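Local coordinates for protein leucyl aminopeptidase (Trypanosoma brucei brucei, PDB 5NTD) that probably cleaves leucine and other amino-terminal residues from peptides as a hexameric M17 metallo-aminopeptidase, here bound to manganese and the inhibitor bestatin, at residues 246-251 against 265-270; 354-359 against 456-461; 380-385 against 477-482. One frame throughout, in Å; residues are numbered along the deposited sequence.

Contact 1: residues 246-251 against 265-270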
ATOM      1  N   ASP G 246      27.254  -4.997 -26.852  1.00 32.16           N
ATOM      2  CA  ASP G 246      26.777  -4.152 -27.976  1.00 33.23           C
ATOM      3  C   ASP G 246      26.616  -4.903 -29.294  1.00 33.31           C
ATOM      4  O   ASP G 246      25.815  -4.521 -30.143  1.00 36.33           O
ATOM      5  CB  ASP G 246      27.669  -2.932 -28.139  1.00 35.23           C
ATOM      6  CG  ASP G 246      27.532  -1.944 -26.971  1.00 38.93           C
ATOM      7  OD1 ASP G 246      26.777  -2.194 -25.990  1.00 40.56           O
ATOM      8  OD2 ASP G 246      28.172  -0.871 -27.029  1.00 42.13           O
ATOM      9  N   ASP G 247      27.326  -6.016 -29.461  1.00 34.72           N
ATOM     10  CA  ASP G 247      27.148  -6.859 -30.673  1.00 34.26           C
ATOM     11  C   ASP G 247      25.751  -7.413 -30.777  1.00 34.29           C
ATOM     12  O   ASP G 247      25.258  -7.689 -31.880  1.00 31.90           O
ATOM     13  CB  ASP G 247      28.134  -8.010 -30.732  1.00 36.65           C
ATOM     14  CG  ASP G 247      29.566  -7.532 -30.875  1.00 39.33           C
ATOM     15  OD1 ASP G 247      29.796  -6.467 -31.512  1.00 39.27           O
ATOM     16  OD2 ASP G 247      30.475  -8.252 -30.394  1.00 42.93           O
ATOM     17  N   LEU G 248      25.085  -7.554 -29.626  1.00 34.31           N
ATOM     18  CA  LEU G 248      23.644  -7.993 -29.617  1.00 33.36           C
ATOM     19  C   LEU G 248      22.775  -6.967 -30.302  1.00 31.44           C
ATOM     20  O   LEU G 248      21.959  -7.279 -31.152  1.00 30.05           O
ATOM     21  CB  LEU G 248      23.133  -8.239 -28.211  1.00 34.51           C
ATOM     22  CG  LEU G 248      23.732  -9.488 -27.567  1.00 35.60           C
ATOM     23  CD1 LEU G 248      23.558  -9.425 -26.062  1.00 38.15           C
ATOM     24  CD2 LEU G 248      23.084 -10.756 -28.120  1.00 36.38           C
ATOM     25  N   CYS G 249      23.038  -5.715 -29.990  1.00 32.26           N
ATOM     26  CA  CYS G 249      22.344  -4.591 -30.646  1.00 32.42           C
ATOM     27  C   CYS G 249      22.651  -4.544 -32.152  1.00 32.33           C
ATOM     28  O   CYS G 249      21.755  -4.530 -32.970  1.00 30.52           O
ATOM     29  CB  CYS G 249      22.716  -3.253 -29.999  1.00 33.78           C
ATOM     30  SG  CYS G 249      21.749  -1.875 -30.698  1.00 36.51           S
ATOM     31  N   GLU G 250      23.938  -4.596 -32.502  1.00 34.08           N
ATOM     32  CA  GLU G 250      24.364  -4.540 -33.966  1.00 33.21           C
ATOM     33  C   GLU G 250      23.750  -5.663 -34.774  1.00 33.68           C
ATOM     34  O   GLU G 250      23.369  -5.483 -35.915  1.00 35.90           O
ATOM     35  CB  GLU G 250      25.869  -4.611 -34.148  1.00 32.80           C
ATOM     36  CG  GLU G 250      26.705  -3.632 -33.307  1.00 34.52           C
ATOM     37  CD  GLU G 250      26.491  -2.147 -33.612  1.00 35.17           C
ATOM     38  OE1 GLU G 250      25.626  -1.788 -34.449  1.00 35.03           O
ATOM     39  OE2 GLU G 250      27.219  -1.316 -32.977  1.00 36.23           O
ATOM     40  N   ARG G 251      23.595  -6.819 -34.143  1.00 34.27           N
ATOM     41  CA  ARG G 251      23.041  -8.011 -34.824  1.00 32.28           C
ATOM     42  C   ARG G 251      21.534  -8.222 -34.662  1.00 31.72           C
ATOM     43  O   ARG G 251      21.002  -9.255 -35.059  1.00 33.46           O
ATOM     44  CB  ARG G 251      23.793  -9.231 -34.373  1.00 34.12           C
ATOM     45  CG  ARG G 251      25.250  -9.197 -34.846  1.00 34.26           C
ATOM     46  CD  ARG G 251      26.075 -10.362 -34.320  1.00 34.58           C
ATOM     47  NE  ARG G 251      25.543 -11.650 -34.788  1.00 34.49           N
ATOM     48  CZ  ARG G 251      26.053 -12.841 -34.487  1.00 34.06           C
ATOM     49  NH1 ARG G 251      25.458 -13.942 -34.930  1.00 33.80           N
ATOM     50  NH2 ARG G 251      27.146 -12.951 -33.737  1.00 34.58           N
ATOM     51  N   GLU G 265      27.879  -5.683 -15.934  1.00 34.75           N
ATOM     52  CA  GLU G 265      28.362  -6.754 -16.857  1.00 32.22           C
ATOM     53  C   GLU G 265      27.411  -6.882 -18.050  1.00 31.20           C
ATOM     54  O   GLU G 265      26.170  -6.857 -17.914  1.00 30.81           O
ATOM     55  CB  GLU G 265      28.484  -8.085 -16.151  1.00 32.93           C
ATOM     56  CG  GLU G 265      29.385  -8.063 -14.916  1.00 33.52           C
ATOM     57  CD  GLU G 265      30.869  -8.164 -15.256  1.00 34.69           C
ATOM     58  OE1 GLU G 265      31.164  -7.865 -16.412  1.00 37.04           O
ATOM     59  OE2 GLU G 265      31.744  -8.521 -14.419  1.00 36.12           O
ATOM     60  N   ALA G 266      27.992  -6.993 -19.229  1.00 29.32           N
ATOM     61  CA  ALA G 266      27.198  -6.986 -20.478  1.00 28.32           C
ATOM     62  C   ALA G 266      26.343  -8.239 -20.634  1.00 27.41           C
ATOM     63  O   ALA G 266      26.699  -9.305 -20.144  1.00 25.10           O
ATOM     64  CB  ALA G 266      28.118  -6.839 -21.669  1.00 28.93           C
ATOM     65  N   PRO G 267      25.224  -8.126 -21.356  1.00 27.92           N
ATOM     66  CA  PRO G 267      24.436  -9.311 -21.608  1.00 29.16           C
ATOM     67  C   PRO G 267      25.119 -10.171 -22.645  1.00 32.08           C
ATOM     68  O   PRO G 267      25.904  -9.664 -23.446  1.00 32.50           O
ATOM     69  CB  PRO G 267      23.140  -8.761 -22.182  1.00 28.96           C
ATOM     70  CG  PRO G 267      23.530  -7.473 -22.793  1.00 28.76           C
ATOM     71  CD  PRO G 267      24.615  -6.924 -21.937  1.00 28.23           C
ATOM     72  N   ARG G 268      24.793 -11.451 -22.624  1.00 32.15           N
ATOM     73  CA  ARG G 268      25.321 -12.412 -23.591  1.00 32.20           C
ATOM     74  C   ARG G 268      24.263 -13.389 -24.004  1.00 29.57           C
ATOM     75  O   ARG G 268      23.535 -13.900 -23.172  1.00 29.00           O
ATOM     76  CB  ARG G 268      26.516 -13.174 -22.987  1.00 33.28           C
ATOM     77  CG  ARG G 268      27.784 -12.333 -22.916  1.00 34.08           C
ATOM     78  CD  ARG G 268      28.476 -12.560 -21.606  1.00 33.13           C
ATOM     79  NE  ARG G 268      29.848 -12.070 -21.563  1.00 34.11           N
ATOM     80  CZ  ARG G 268      30.260 -10.987 -20.916  1.00 33.81           C
ATOM     81  NH1 ARG G 268      29.430 -10.217 -20.245  1.00 35.48           N
ATOM     82  NH2 ARG G 268      31.549 -10.714 -20.891  1.00 35.02           N
ATOM     83  N   LEU G 269      24.247 -13.668 -25.286  1.00 28.26           N
ATOM     84  CA  LEU G 269      23.535 -14.814 -25.831  1.00 27.96           C
ATOM     85  C   LEU G 269      24.579 -15.902 -26.107  1.00 28.55           C
ATOM     86  O   LEU G 269      25.387 -15.808 -27.021  1.00 28.95           O
ATOM     87  CB  LEU G 269      22.800 -14.445 -27.089  1.00 27.70           C
ATOM     88  CG  LEU G 269      21.640 -15.351 -27.476  1.00 28.74           C
ATOM     89  CD1 LEU G 269      20.493 -15.297 -26.487  1.00 28.23           C
ATOM     90  CD2 LEU G 269      21.145 -14.949 -28.855  1.00 28.74           C
ATOM     91  N   VAL G 270      24.531 -16.940 -25.293  1.00 28.25           N
ATOM     92  CA  VAL G 270      25.496 -18.019 -25.325  1.00 28.49           C
ATOM     93  C   VAL G 270      24.849 -19.305 -25.848  1.00 30.33           C
ATOM     94  O   VAL G 270      23.949 -19.851 -25.213  1.00 30.31           O
ATOM     95  CB  VAL G 270      26.075 -18.286 -23.954  1.00 27.63           C
ATOM     96  CG1 VAL G 270      27.090 -19.414 -23.994  1.00 27.93           C
ATOM     97  CG2 VAL G 270      26.729 -17.043 -23.404  1.00 27.27           C
TER
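L248 on helix 246-250 faces P267, just before strand 268-274, and L269 in it, with the two backbones nearest between L248 CA and R268 CA, 7.7 Å apart. One side chain carries the contact. CG of L248 lies beside its own backbone N and anti to the carbonyl carbon (chi1 -71°), and the two methyls divide the work. L248 CD1 takes the lead-in to the strand, 3.5 Å from P267 O and 3.8 Å from P267 CG, with leucine and proline sliding past each other in opposite directions. L248 CD2 goes to the strand itself, 3.8 Å from L269 CB, where the two leucines cross at about a right angle. R268, between these two partners, points away from the helix; its guanidinium turns back so that R268 NH1 bonds A266 O at 2.9 Å, bent to 134° at the hydrogen. I243, Y253, I256 and Y257 also pack against L248, and I243 belongs to strand 239-244, which pairs antiparallel with 268-274. On the helix, E250 reaches the backbone N atoms of K6 and A7 of a second subunit. No hydrogen bond joins the two segments, so the short helix is pressed on the sheet of the catalytic domain here by apolar packing, while its carboxylate at E250 serves the subunit interface.

Contact 2: residues 354-359 against 456-461; sequences DDIIVM and NHADMT
I356 touches H457 and A458 beside a small three-stranded sheet of the catalytic domain, in which strand 364-366 lies between 356-358 and 460-461. The isoleucine is the one side chain of its segment to reach across. I356 CB points toward the other segment but stays 5.1 Å from A458 CB. From there the chain forks. The branch methyl I356 CG2, anti to the backbone N, makes the main apolar touch at 4.1 Å from A458 CB. I356 CG1 leaves on the other side, beside the backbone N, and passes A458 CB at 4.6 Å. The chain then runs on extended (chi2 173°), which carries the tip, I356 CD1, along to H457, where it meets H457 CB at 4.3 Å. The A458 methyl also packs on T364 and E366 of the middle strand, so it touches both that strand and I356. Nearby polar groups look outward to a second subunit: A458 O takes a bond from K168 NZ there, and D354 OD1 and OD2 accept from the backbone N atoms of L308 and K310, respectively, of that second subunit. Beyond I356 CD1, the H457 imidazole has one face covered by N456 CB, which sits over the ring centre 3.7 Å above its plane.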
ATOM      1  N   ASP G 354       7.720   2.105 -21.614  1.00 30.43           N
ATOM      2  CA  ASP G 354       7.378   2.964 -22.825  1.00 31.46           C
ATOM      3  C   ASP G 354       8.271   2.673 -24.038  1.00 30.20           C
ATOM      4  O   ASP G 354       7.896   2.976 -25.165  1.00 30.51           O
ATOM      5  CB  ASP G 354       7.511   4.488 -22.584  1.00 31.50           C
ATOM      6  CG  ASP G 354       6.258   5.093 -22.051  1.00 34.73           C
ATOM      7  OD1 ASP G 354       5.194   4.430 -22.067  1.00 37.25           O
ATOM      8  OD2 ASP G 354       6.326   6.249 -21.538  1.00 40.01           O
ATOM      9  N   ASP G 355       9.487   2.225 -23.776  1.00 28.40           N
ATOM     10  CA  ASP G 355      10.436   1.974 -24.862  1.00 29.08           C
ATOM     11  C   ASP G 355       9.843   0.911 -25.800  1.00 29.71           C
ATOM     12  O   ASP G 355       9.068   0.054 -25.393  1.00 28.55           O
ATOM     13  CB  ASP G 355      11.793   1.490 -24.376  1.00 28.45           C
ATOM     14  CG  ASP G 355      12.708   2.598 -23.958  1.00 29.32           C
ATOM     15  OD1 ASP G 355      12.402   3.795 -24.124  1.00 31.88           O
ATOM     16  OD2 ASP G 355      13.779   2.286 -23.407  1.00 29.66           O
ATOM     17  N   ILE G 356      10.206   1.017 -27.074  1.00 30.21           N
ATOM     18  CA  ILE G 356       9.784   0.046 -28.082  1.00 28.85           C
ATOM     19  C   ILE G 356      11.032  -0.681 -28.558  1.00 30.23           C
ATOM     20  O   ILE G 356      11.982  -0.089 -29.053  1.00 30.61           O
ATOM     21  CB  ILE G 356       9.031   0.687 -29.236  1.00 28.10           C
ATOM     22  CG1 ILE G 356       7.714   1.243 -28.715  1.00 27.87           C
ATOM     23  CG2 ILE G 356       8.743  -0.330 -30.330  1.00 28.86           C
ATOM     24  CD1 ILE G 356       6.941   2.061 -29.716  1.00 27.19           C
ATOM     25  N   ILE G 357      10.988  -1.994 -28.422  1.00 30.78           N
ATOM     26  CA  ILE G 357      12.106  -2.890 -28.792  1.00 30.77           C
ATOM     27  C   ILE G 357      11.879  -3.519 -30.158  1.00 29.53           C
ATOM     28  O   ILE G 357      10.779  -3.967 -30.480  1.00 29.57           O
ATOM     29  CB  ILE G 357      12.230  -4.043 -27.778  1.00 32.18           C
ATOM     30  CG1 ILE G 357      12.747  -3.510 -26.455  1.00 32.25           C
ATOM     31  CG2 ILE G 357      13.149  -5.153 -28.287  1.00 33.48           C
ATOM     32  CD1 ILE G 357      12.553  -4.516 -25.321  1.00 33.93           C
ATOM     33  N   VAL G 358      12.925  -3.535 -30.965  1.00 29.52           N
ATOM     34  CA  VAL G 358      12.901  -4.324 -32.217  1.00 29.60           C
ATOM     35  C   VAL G 358      13.565  -5.676 -31.924  1.00 28.22           C
ATOM     36  O   VAL G 358      14.773  -5.771 -31.750  1.00 26.65           O
ATOM     37  CB  VAL G 358      13.593  -3.630 -33.399  1.00 29.77           C
ATOM     38  CG1 VAL G 358      13.374  -4.444 -34.681  1.00 28.98           C
ATOM     39  CG2 VAL G 358      13.054  -2.222 -33.589  1.00 30.21           C
ATOM     40  N   MET G 359      12.730  -6.694 -31.826  1.00 27.54           N
ATOM     41  CA  MET G 359      13.200  -8.039 -31.470  1.00 28.74           C
ATOM     42  C   MET G 359      13.964  -8.639 -32.657  1.00 28.38           C
ATOM     43  O   MET G 359      13.820  -8.194 -33.785  1.00 29.11           O
ATOM     44  CB  MET G 359      12.025  -8.956 -31.122  1.00 29.29           C
ATOM     45  CG  MET G 359      11.159  -8.475 -29.941  1.00 28.51           C
ATOM     46  SD  MET G 359      11.988  -8.703 -28.356  1.00 29.33           S
ATOM     47  CE  MET G 359      11.791 -10.478 -28.168  1.00 29.12           C
ATOM     48  N   ASN G 456      -0.952   0.023 -29.110  1.00 28.72           N
ATOM     49  CA  ASN G 456      -1.275   1.135 -30.029  1.00 30.34           C
ATOM     50  C   ASN G 456      -0.231   1.333 -31.159  1.00 31.52           C
ATOM     51  O   ASN G 456      -0.582   1.612 -32.295  1.00 29.33           O
ATOM     52  CB  ASN G 456      -1.361   2.469 -29.291  1.00 30.71           C
ATOM     53  CG  ASN G 456      -2.642   2.619 -28.479  1.00 31.23           C
ATOM     54  OD1 ASN G 456      -3.665   2.036 -28.808  1.00 30.97           O
ATOM     55  ND2 ASN G 456      -2.583   3.441 -27.439  1.00 30.20           N
ATOM     56  N   HIS G 457       1.034   1.167 -30.810  1.00 31.86           N
ATOM     57  CA  HIS G 457       2.135   1.551 -31.718  1.00 34.12           C
ATOM     58  C   HIS G 457       3.113   0.468 -32.145  1.00 34.72           C
ATOM     59  O   HIS G 457       3.839   0.635 -33.108  1.00 37.13           O
ATOM     60  CB  HIS G 457       2.946   2.652 -31.074  1.00 35.91           C
ATOM     61  CG  HIS G 457       2.109   3.798 -30.626  1.00 37.95           C
ATOM     62  ND1 HIS G 457       1.242   4.461 -31.472  1.00 37.20           N
ATOM     63  CD2 HIS G 457       1.965   4.365 -29.405  1.00 40.04           C
ATOM     64  CE1 HIS G 457       0.641   5.427 -30.803  1.00 40.23           C
ATOM     65  NE2 HIS G 457       1.055   5.384 -29.544  1.00 42.89           N
ATOM     66  N   ALA G 458       3.163  -0.615 -31.400  1.00 33.32           N
ATOM     67  CA  ALA G 458       4.081  -1.720 -31.696  1.00 32.29           C
ATOM     68  C   ALA G 458       3.263  -2.926 -32.086  1.00 30.86           C
ATOM     69  O   ALA G 458       2.050  -2.944 -31.900  1.00 31.74           O
ATOM     70  CB  ALA G 458       4.960  -2.026 -30.490  1.00 31.70           C
ATOM     71  N   ASP G 459       3.937  -3.967 -32.543  1.00 30.26           N
ATOM     72  CA  ASP G 459       3.243  -5.234 -32.874  1.00 28.81           C
ATOM     73  C   ASP G 459       2.571  -5.840 -31.652  1.00 27.76           C
ATOM     74  O   ASP G 459       1.490  -6.355 -31.736  1.00 29.01           O
ATOM     75  CB  ASP G 459       4.184  -6.258 -33.486  1.00 29.09           C
ATOM     76  CG  ASP G 459       4.690  -5.840 -34.832  1.00 28.47           C
ATOM     77  OD1 ASP G 459       3.913  -5.283 -35.621  1.00 28.79           O
ATOM     78  OD2 ASP G 459       5.890  -6.046 -35.085  1.00 28.25           O
ATOM     79  N   MET G 460       3.218  -5.724 -30.522  1.00 27.31           N
ATOM     80  CA  MET G 460       2.669  -6.225 -29.260  1.00 27.79           C
ATOM     81  C   MET G 460       3.245  -5.485 -28.064  1.00 27.94           C
ATOM     82  O   MET G 460       4.281  -4.818 -28.153  1.00 27.74           O
ATOM     83  CB  MET G 460       2.962  -7.720 -29.107  1.00 28.14           C
ATOM     84  CG  MET G 460       4.447  -8.025 -28.872  1.00 28.51           C
ATOM     85  SD  MET G 460       4.860  -9.773 -29.077  1.00 28.45           S
ATOM     86  CE  MET G 460       4.817  -9.897 -30.852  1.00 30.91           C
ATOM     87  N   THR G 461       2.582  -5.643 -26.925  1.00 27.37           N
ATOM     88  CA  THR G 461       3.180  -5.266 -25.622  1.00 27.26           C
ATOM     89  C   THR G 461       3.910  -6.488 -25.026  1.00 27.33           C
ATOM     90  O   THR G 461       3.823  -7.585 -25.549  1.00 28.47           O
ATOM     91  CB  THR G 461       2.123  -4.816 -24.613  1.00 27.52           C
ATOM     92  OG1 THR G 461       1.288  -5.936 -24.295  1.00 29.25           O
ATOM     93  CG2 THR G 461       1.264  -3.680 -25.191  1.00 27.37           C
TER

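Contact 3: residues 380-385 against 477-482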
ATOM      1  N   ASP G 380      14.063 -13.504 -27.961  1.00 29.69           N
ATOM      2  CA  ASP G 380      15.292 -13.480 -28.762  1.00 30.02           C
ATOM      3  C   ASP G 380      15.970 -14.871 -28.784  1.00 30.10           C
ATOM      4  O   ASP G 380      16.472 -15.306 -29.792  1.00 31.19           O
ATOM      5  CB  ASP G 380      16.252 -12.415 -28.253  1.00 29.16           C
ATOM      6  CG  ASP G 380      15.963 -11.045 -28.855  1.00 28.97           C
ATOM      7  OD1 ASP G 380      15.132 -10.950 -29.790  1.00 28.52           O
ATOM      8  OD2 ASP G 380      16.615 -10.062 -28.436  1.00 28.24           O
ATOM      9  N   GLY G 381      15.960 -15.534 -27.641  1.00 29.37           N
ATOM     10  CA  GLY G 381      16.516 -16.891 -27.487  1.00 27.75           C
ATOM     11  C   GLY G 381      15.867 -17.921 -28.399  1.00 27.71           C
ATOM     12  O   GLY G 381      16.546 -18.627 -29.112  1.00 27.98           O
ATOM     13  N   VAL G 382      14.554 -17.970 -28.402  1.00 27.26           N
ATOM     14  CA  VAL G 382      13.827 -18.971 -29.221  1.00 27.38           C
ATOM     15  C   VAL G 382      13.877 -18.639 -30.704  1.00 28.01           C
ATOM     16  O   VAL G 382      13.920 -19.532 -31.541  1.00 28.86           O
ATOM     17  CB  VAL G 382      12.365 -19.214 -28.795  1.00 26.87           C
ATOM     18  CG1 VAL G 382      12.309 -19.675 -27.355  1.00 26.21           C
ATOM     19  CG2 VAL G 382      11.496 -17.985 -29.004  1.00 28.43           C
ATOM     20  N   PHE G 383      13.904 -17.355 -31.035  1.00 28.55           N
ATOM     21  CA  PHE G 383      14.088 -16.966 -32.453  1.00 29.21           C
ATOM     22  C   PHE G 383      15.488 -17.380 -32.927  1.00 29.84           C
ATOM     23  O   PHE G 383      15.635 -17.952 -34.000  1.00 28.45           O
ATOM     24  CB  PHE G 383      13.916 -15.503 -32.746  1.00 28.55           C
ATOM     25  CG  PHE G 383      13.905 -15.213 -34.222  1.00 29.20           C
ATOM     26  CD1 PHE G 383      12.741 -15.397 -34.979  1.00 30.44           C
ATOM     27  CD2 PHE G 383      15.064 -14.815 -34.882  1.00 29.24           C
ATOM     28  CE1 PHE G 383      12.727 -15.133 -36.369  1.00 30.31           C
ATOM     29  CE2 PHE G 383      15.050 -14.554 -36.249  1.00 28.98           C
ATOM     30  CZ  PHE G 383      13.889 -14.722 -36.993  1.00 28.97           C
ATOM     31  N   HIS G 384      16.465 -17.110 -32.095  1.00 29.34           N
ATOM     32  CA  HIS G 384      17.817 -17.526 -32.400  1.00 31.02           C
ATOM     33  C   HIS G 384      17.894 -19.054 -32.665  1.00 31.19           C
ATOM     34  O   HIS G 384      18.467 -19.515 -33.653  1.00 30.17           O
ATOM     35  CB  HIS G 384      18.746 -17.200 -31.249  1.00 32.27           C
ATOM     36  CG  HIS G 384      20.173 -17.559 -31.519  1.00 34.05           C
ATOM     37  ND1 HIS G 384      20.986 -16.801 -32.339  1.00 34.91           N
ATOM     38  CD2 HIS G 384      20.934 -18.596 -31.080  1.00 34.43           C
ATOM     39  CE1 HIS G 384      22.193 -17.345 -32.372  1.00 35.25           C
ATOM     40  NE2 HIS G 384      22.185 -18.435 -31.622  1.00 34.73           N
ATOM     41  N   ALA G 385      17.307 -19.819 -31.762  1.00 29.98           N
ATOM     42  CA  ALA G 385      17.345 -21.289 -31.851  1.00 30.15           C
ATOM     43  C   ALA G 385      16.623 -21.788 -33.093  1.00 29.37           C
ATOM     44  O   ALA G 385      17.076 -22.737 -33.724  1.00 31.37           O
ATOM     45  CB  ALA G 385      16.748 -21.943 -30.618  1.00 29.19           C
ATOM     46  N   TYR G 477       2.742 -17.582 -24.235  1.00 26.90           N
ATOM     47  CA  TYR G 477       2.247 -17.133 -25.549  1.00 26.52           C
ATOM     48  C   TYR G 477       3.191 -16.098 -26.140  1.00 27.35           C
ATOM     49  O   TYR G 477       3.533 -16.136 -27.308  1.00 28.50           O
ATOM     50  CB  TYR G 477       0.820 -16.575 -25.476  1.00 26.35           C
ATOM     51  CG  TYR G 477       0.459 -15.843 -26.744  1.00 27.19           C
ATOM     52  CD1 TYR G 477       0.074 -16.538 -27.888  1.00 27.62           C
ATOM     53  CD2 TYR G 477       0.591 -14.457 -26.838  1.00 28.21           C
ATOM     54  CE1 TYR G 477      -0.210 -15.884 -29.073  1.00 27.82           C
ATOM     55  CE2 TYR G 477       0.309 -13.794 -28.023  1.00 29.13           C
ATOM     56  CZ  TYR G 477      -0.087 -14.515 -29.130  1.00 29.24           C
ATOM     57  OH  TYR G 477      -0.334 -13.863 -30.308  1.00 32.98           O
ATOM     58  N   PHE G 478       3.581 -15.129 -25.318  1.00 27.04           N
ATOM     59  CA  PHE G 478       4.460 -14.042 -25.762  1.00 26.93           C
ATOM     60  C   PHE G 478       5.697 -14.626 -26.459  1.00 27.33           C
ATOM     61  O   PHE G 478       6.109 -14.196 -27.533  1.00 26.92           O
ATOM     62  CB  PHE G 478       4.910 -13.149 -24.606  1.00 26.96           C
ATOM     63  CG  PHE G 478       5.873 -12.083 -25.020  1.00 27.25           C
ATOM     64  CD1 PHE G 478       7.224 -12.356 -25.147  1.00 27.78           C
ATOM     65  CD2 PHE G 478       5.428 -10.800 -25.316  1.00 27.93           C
ATOM     66  CE1 PHE G 478       8.116 -11.371 -25.552  1.00 28.15           C
ATOM     67  CE2 PHE G 478       6.315  -9.808 -25.726  1.00 27.12           C
ATOM     68  CZ  PHE G 478       7.654 -10.087 -25.838  1.00 27.34           C
ATOM     69  N   ILE G 479       6.285 -15.584 -25.786  1.00 28.40           N
ATOM     70  CA  ILE G 479       7.518 -16.240 -26.267  1.00 28.97           C
ATOM     71  C   ILE G 479       7.272 -16.881 -27.649  1.00 28.67           C
ATOM     72  O   ILE G 479       8.077 -16.728 -28.541  1.00 29.22           O
ATOM     73  CB  ILE G 479       8.003 -17.306 -25.286  1.00 28.76           C
ATOM     74  CG1 ILE G 479       8.403 -16.658 -23.966  1.00 27.89           C
ATOM     75  CG2 ILE G 479       9.187 -18.049 -25.882  1.00 30.13           C
ATOM     76  CD1 ILE G 479       8.513 -17.644 -22.812  1.00 27.24           C
ATOM     77  N   THR G 480       6.111 -17.508 -27.818  1.00 27.21           N
ATOM     78  CA  THR G 480       5.775 -18.197 -29.076  1.00 27.53           C
ATOM     79  C   THR G 480       5.696 -17.250 -30.277  1.00 28.40           C
ATOM     80  O   THR G 480       6.020 -17.643 -31.384  1.00 28.52           O
ATOM     81  CB  THR G 480       4.485 -19.036 -29.025  1.00 26.74           C
ATOM     82  OG1 THR G 480       3.343 -18.202 -28.864  1.00 27.07           O
ATOM     83  CG2 THR G 480       4.561 -20.013 -27.888  1.00 27.60           C
ATOM     84  N   THR G 481       5.310 -16.002 -30.039  1.00 27.67           N
ATOM     85  CA  THR G 481       5.192 -15.025 -31.131  1.00 27.32           C
ATOM     86  C   THR G 481       6.552 -14.747 -31.786  1.00 28.06           C
ATOM     87  O   THR G 481       6.602 -14.211 -32.881  1.00 27.80           O
ATOM     88  CB  THR G 481       4.592 -13.676 -30.700  1.00 26.54           C
ATOM     89  OG1 THR G 481       5.510 -12.978 -29.840  1.00 26.12           O
ATOM     90  CG2 THR G 481       3.237 -13.871 -30.013  1.00 27.27           C
ATOM     91  N   HIS G 482       7.620 -15.108 -31.101  1.00 27.90           N
ATOM     92  CA  HIS G 482       8.987 -14.898 -31.624  1.00 29.38           C
ATOM     93  C   HIS G 482       9.686 -16.161 -32.159  1.00 29.74           C
ATOM     94  O   HIS G 482      10.859 -16.155 -32.487  1.00 29.60           O
ATOM     95  CB  HIS G 482       9.815 -14.221 -30.572  1.00 29.77           C
ATOM     96  CG  HIS G 482       9.202 -12.941 -30.139  1.00 31.88           C
ATOM     97  ND1 HIS G 482       9.126 -11.833 -30.967  1.00 31.47           N
ATOM     98  CD2 HIS G 482       8.527 -12.622 -29.013  1.00 33.37           C
ATOM     99  CE1 HIS G 482       8.477 -10.873 -30.344  1.00 32.45           C
ATOM    100  NE2 HIS G 482       8.109 -11.320 -29.154  1.00 33.30           N
TER
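V382 and F383 on helix 374-387 meet I479 and H482, a packing of one helix against the C-terminal part of another, helix 471-480, and the residues that follow it, in the alpha/beta catalytic domain. The first helix follows directly on the manganese ligand E373, and its V382 and A385 also lie against V287 of strand 283-291 in the main sheet.

The apolar part belongs to V382 and I479, whose side chains cross at about a right angle. Both valine methyls are used: V382 CG1 is 3.8 Å from I479 CG2, and V382 CG2 is 3.9 Å from the same methyl. That isoleucine branch stands anti to its backbone N, while CG1 of I479 takes the position beside it.

A second kind of contact sets carbon against carbonyl oxygen. V382 CG2 lies 3.7 Å from I479 O, an oxygen that accepts a hydrogen bond from H482 N. F383 works on H482 O. CG anti to the backbone N (chi1 -171°) puts H482 O at the ring's edge and in its plane, 3.2 Å from F383 CD1 and 3.1 Å from F383 CB. No hydrogen bond crosses between the segments.

The polar interactions stay within 477-482 or go outside. T480 OG1 gives a 2.6 Å bond to Y477 O, in the carbonyl plane and on a lone pair, and Y477 O also accepts T481 N. T481 OG1 donates to F478 O at 2.7 Å, also in the carbonyl plane but more nearly in line with the C=O (147°). H482 ND1 pairs with S361 OG, and D380 OD1 accepts K360 N, so the loop at 360-361 is tied to both segments. The imidazole of H482 lies under the preceding threonine, T481 OG1 standing 3.0 Å above the ring plane, offset toward the rim.

In the fold
All three contacts are made mainly by buried residues of the catalytic domain, yet their settings differ. Contact 3 is the most internal, untouched by other chains and about 11 Å from bestatin and a manganese ion, measured from the I479 side chain. Contacts 1 and 2 border a second subunit and lie farther from the chain's centre. Contact 1 sits on the large sheet and meets contact 3 where L269 CD2 packs on H384 CG at 3.9 Å. Contact 2 belongs to the small sheet, and M359 and M460 pack against H482 of contact 3. Contacts 1 and 2 do not touch. Methyl packing dominates contacts 1 and 2; contact 3 adds an aromatic edge against a carbonyl.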